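Local coordinates for protein dTDP-4-dehydrorhamnose 3,5-epimerase (Elizabethkingia anophelis NUHP1, PDB 6C46) that probably epimerises the C3' and C5' positions of dTDP-4-dehydro-6-deoxyglucose on the pathway to dTDP-L-rhamnose, at residues A[77-83]-A[117-123]. Numbering follows the deposited sequence.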
loop_
_atom_site.group_PDB
_atom_site.type_symbol
_atom_site.label_atom_id
_atom_site.label_comp_id
_atom_site.label_asym_id
_atom_site.label_seq_id
_atom_site.Cartn_x
_atom_site.Cartn_y
_atom_site.Cartn_z
ATOM N N ALA A 77 -19.545 -2.534 -6.868
ATOM C CA ALA A 77 -18.993 -3.371 -5.805
ATOM C C ALA A 77 -17.466 -3.341 -5.827
ATOM O O ALA A 77 -16.842 -3.295 -6.886
ATOM C CB ALA A 77 -19.491 -4.823 -5.935
ATOM N N GLN A 78 -16.869 -3.342 -4.639
ATOM C CA GLN A 78 -15.426 -3.215 -4.472
ATOM C C GLN A 78 -14.880 -4.467 -3.820
ATOM O O GLN A 78 -15.260 -4.769 -2.687
ATOM C CB GLN A 78 -15.077 -2.029 -3.588
ATOM C CG GLN A 78 -15.468 -0.669 -4.149
ATOM C CD GLN A 78 -15.299 0.437 -3.134
ATOM O OE1 GLN A 78 -15.820 0.354 -2.022
ATOM N NE2 GLN A 78 -14.605 1.512 -3.526
ATOM N N ALA A 79 -13.980 -5.176 -4.515
ATOM C CA ALA A 79 -13.118 -6.117 -3.814
ATOM C C ALA A 79 -12.107 -5.326 -2.998
ATOM O O ALA A 79 -11.667 -4.254 -3.424
ATOM C CB ALA A 79 -12.395 -7.049 -4.803
ATOM N N LYS A 80 -11.752 -5.847 -1.812
ATOM C CA LYS A 80 -10.895 -5.145 -0.865
ATOM C C LYS A 80 -9.738 -6.040 -0.449
ATOM O O LYS A 80 -9.948 -7.210 -0.124
ATOM C CB LYS A 80 -11.687 -4.694 0.369
ATOM C CG LYS A 80 -12.785 -3.671 0.020
ATOM C CD LYS A 80 -13.842 -3.522 1.123
ATOM C CE LYS A 80 -14.982 -2.585 0.681
ATOM N NZ LYS A 80 -16.198 -2.664 1.606
ATOM N N LEU A 81 -8.523 -5.492 -0.469
ATOM C CA LEU A 81 -7.334 -6.166 0.050
ATOM C C LEU A 81 -6.887 -5.354 1.247
ATOM O O LEU A 81 -6.438 -4.215 1.090
ATOM C CB LEU A 81 -6.232 -6.236 -1.003
ATOM C CG LEU A 81 -4.981 -7.009 -0.599
ATOM C CD1 LEU A 81 -5.294 -8.474 -0.309
ATOM C CD2 LEU A 81 -3.973 -6.870 -1.739
ATOM N N VAL A 82 -7.036 -5.913 2.440
ATOM C CA VAL A 82 -6.917 -5.104 3.639
ATOM C C VAL A 82 -5.783 -5.619 4.508
ATOM O O VAL A 82 -5.449 -6.809 4.504
ATOM C CB VAL A 82 -8.259 -5.070 4.416
ATOM C CG1 VAL A 82 -9.388 -4.588 3.520
ATOM C CG2 VAL A 82 -8.629 -6.442 4.913
ATOM N N SER A 83 -5.168 -4.699 5.248
ATOM C CA SER A 83 -4.115 -5.074 6.181
ATOM C C SER A 83 -4.002 -3.987 7.230
ATOM O O SER A 83 -4.612 -2.924 7.129
ATOM C CB SER A 83 -2.771 -5.296 5.470
ATOM O OG SER A 83 -2.355 -4.118 4.773
ATOM N N LEU A 117 -0.203 -9.898 7.741
ATOM C CA LEU A 117 -1.176 -10.578 6.902
ATOM C C LEU A 117 -2.025 -9.594 6.096
ATOM O O LEU A 117 -2.286 -8.462 6.512
ATOM C CB LEU A 117 -2.097 -11.448 7.770
ATOM C CG LEU A 117 -1.388 -12.611 8.497
ATOM C CD1 LEU A 117 -2.354 -13.419 9.428
ATOM C CD2 LEU A 117 -0.738 -13.540 7.479
ATOM N N GLN A 118 -2.495 -10.055 4.942
ATOM C CA GLN A 118 -3.510 -9.339 4.187
ATOM C C GLN A 118 -4.711 -10.250 3.987
ATOM O O GLN A 118 -4.573 -11.471 3.889
ATOM C CB GLN A 118 -3.002 -8.912 2.823
ATOM C CG GLN A 118 -1.779 -8.003 2.874
ATOM C CD GLN A 118 -1.156 -7.965 1.508
ATOM O OE1 GLN A 118 -1.529 -7.143 0.688
ATOM N NE2 GLN A 118 -0.252 -8.915 1.233
ATOM N N PHE A 119 -5.875 -9.633 3.846
ATOM C CA PHE A 119 -7.146 -10.346 3.767
ATOM C C PHE A 119 -7.822 -9.859 2.494
ATOM O O PHE A 119 -8.009 -8.647 2.317
ATOM C CB PHE A 119 -7.975 -10.032 5.020
ATOM C CG PHE A 119 -9.252 -10.837 5.177
ATOM C CD1 PHE A 119 -10.353 -10.267 5.810
ATOM C CD2 PHE A 119 -9.332 -12.152 4.779
ATOM C CE1 PHE A 119 -11.532 -11.005 6.017
ATOM C CE2 PHE A 119 -10.494 -12.886 4.971
ATOM C CZ PHE A 119 -11.604 -12.306 5.588
ATOM N N TYR A 120 -8.112 -10.780 1.575
ATOM C CA TYR A 120 -8.756 -10.434 0.305
ATOM C C TYR A 120 -10.245 -10.738 0.413
ATOM O O TYR A 120 -10.626 -11.895 0.588
ATOM C CB TYR A 120 -8.164 -11.202 -0.885
ATOM C CG TYR A 120 -8.976 -10.982 -2.160
ATOM C CD1 TYR A 120 -8.883 -9.782 -2.863
ATOM C CD2 TYR A 120 -9.868 -11.956 -2.639
ATOM C CE1 TYR A 120 -9.639 -9.559 -4.010
ATOM C CE2 TYR A 120 -10.645 -11.736 -3.799
ATOM C CZ TYR A 120 -10.511 -10.537 -4.474
ATOM O OH TYR A 120 -11.248 -10.273 -5.609
ATOM N N VAL A 121 -11.071 -9.703 0.290
ATOM C CA VAL A 121 -12.522 -9.737 0.431
ATOM C C VAL A 121 -13.120 -9.498 -0.958
ATOM O O VAL A 121 -13.025 -8.372 -1.486
ATOM C CB VAL A 121 -13.010 -8.657 1.413
ATOM C CG1 VAL A 121 -14.498 -8.772 1.611
ATOM C CG2 VAL A 121 -12.275 -8.745 2.763
ATOM N N PRO A 122 -13.731 -10.493 -1.582
ATOM C CA PRO A 122 -14.229 -10.325 -2.962
ATOM C C PRO A 122 -15.362 -9.310 -3.058
ATOM O O PRO A 122 -16.013 -8.967 -2.074
ATOM C CB PRO A 122 -14.753 -11.726 -3.329
ATOM C CG PRO A 122 -14.097 -12.679 -2.307
ATOM C CD PRO A 122 -13.908 -11.867 -1.061
ATOM N N ARG A 123 -15.630 -8.863 -4.294
ATOM C CA ARG A 123 -16.883 -8.188 -4.586
ATOM C C ARG A 123 -18.057 -9.075 -4.183
ATOM O O ARG A 123 -18.002 -10.294 -4.349
ATOM C CB ARG A 123 -16.996 -7.880 -6.076
ATOM C CG ARG A 123 -15.950 -6.858 -6.581
ATOM C CD ARG A 123 -16.241 -6.438 -8.018
ATOM N NE ARG A 123 -15.218 -5.491 -8.484
ATOM C CZ ARG A 123 -15.314 -4.812 -9.617
ATOM N NH1 ARG A 123 -16.394 -4.977 -10.387
ATOM N NH2 ARG A 123 -14.341 -3.964 -9.978
HETATM O O HOH W 1 -15.316 -6.404 -0.664
#
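Lys80 and Val121 exchange both of their backbone hydrogen bonds, with Lys80 N to Val121 O and Val121 N to Lys80 O each 2.8 Å long. Val82 and Phe119 repeat the exchange one hydrogen-bonded pair further along the strands, where Val82 N lies 2.9 Å from Phe119 O and the return bond from Phe119 N to Val82 O is more bent. Beyond the paired strands a water lies between the two segments, 2.6 Å from Gln78 O and 3.0 Å from Pro122 O. Arg123, extended from CG to NE, lays one face of its guanidinium over Ala77 O; its NE forms a salt bridge with Asp143, which also accepts a bond from Ala79 N.

On one side of the sheet Val82 and Phe119 lie alongside each other, CG2 of the valine 3.7 Å from CB of the phenylalanine and near the plane of its ring, at the edge. On the other, Leu81 holds CG anti to its backbone N (chi1 -176°), swinging the branch toward the neighbouring strand. Leu81 CD1 lies 4.0 Å from Tyr120 CB. Leu81 CD2 is 3.5 Å from Gln118 OE1, while Gln118 NE2 is hydrogen-bonded to Lys37 O. The Tyr120 ring reaches back to Ala79, and Tyr120 CE1 lies 3.8 Å from Ala79 CB.

Backbone bonds thus fix these antiparallel neighbours in the cupin-type core, while the Lys80 and Val82 side chains lie beside the predicted catalytic residues His70 and Tyr140, so the pairing forms part of the wall near the probable active site.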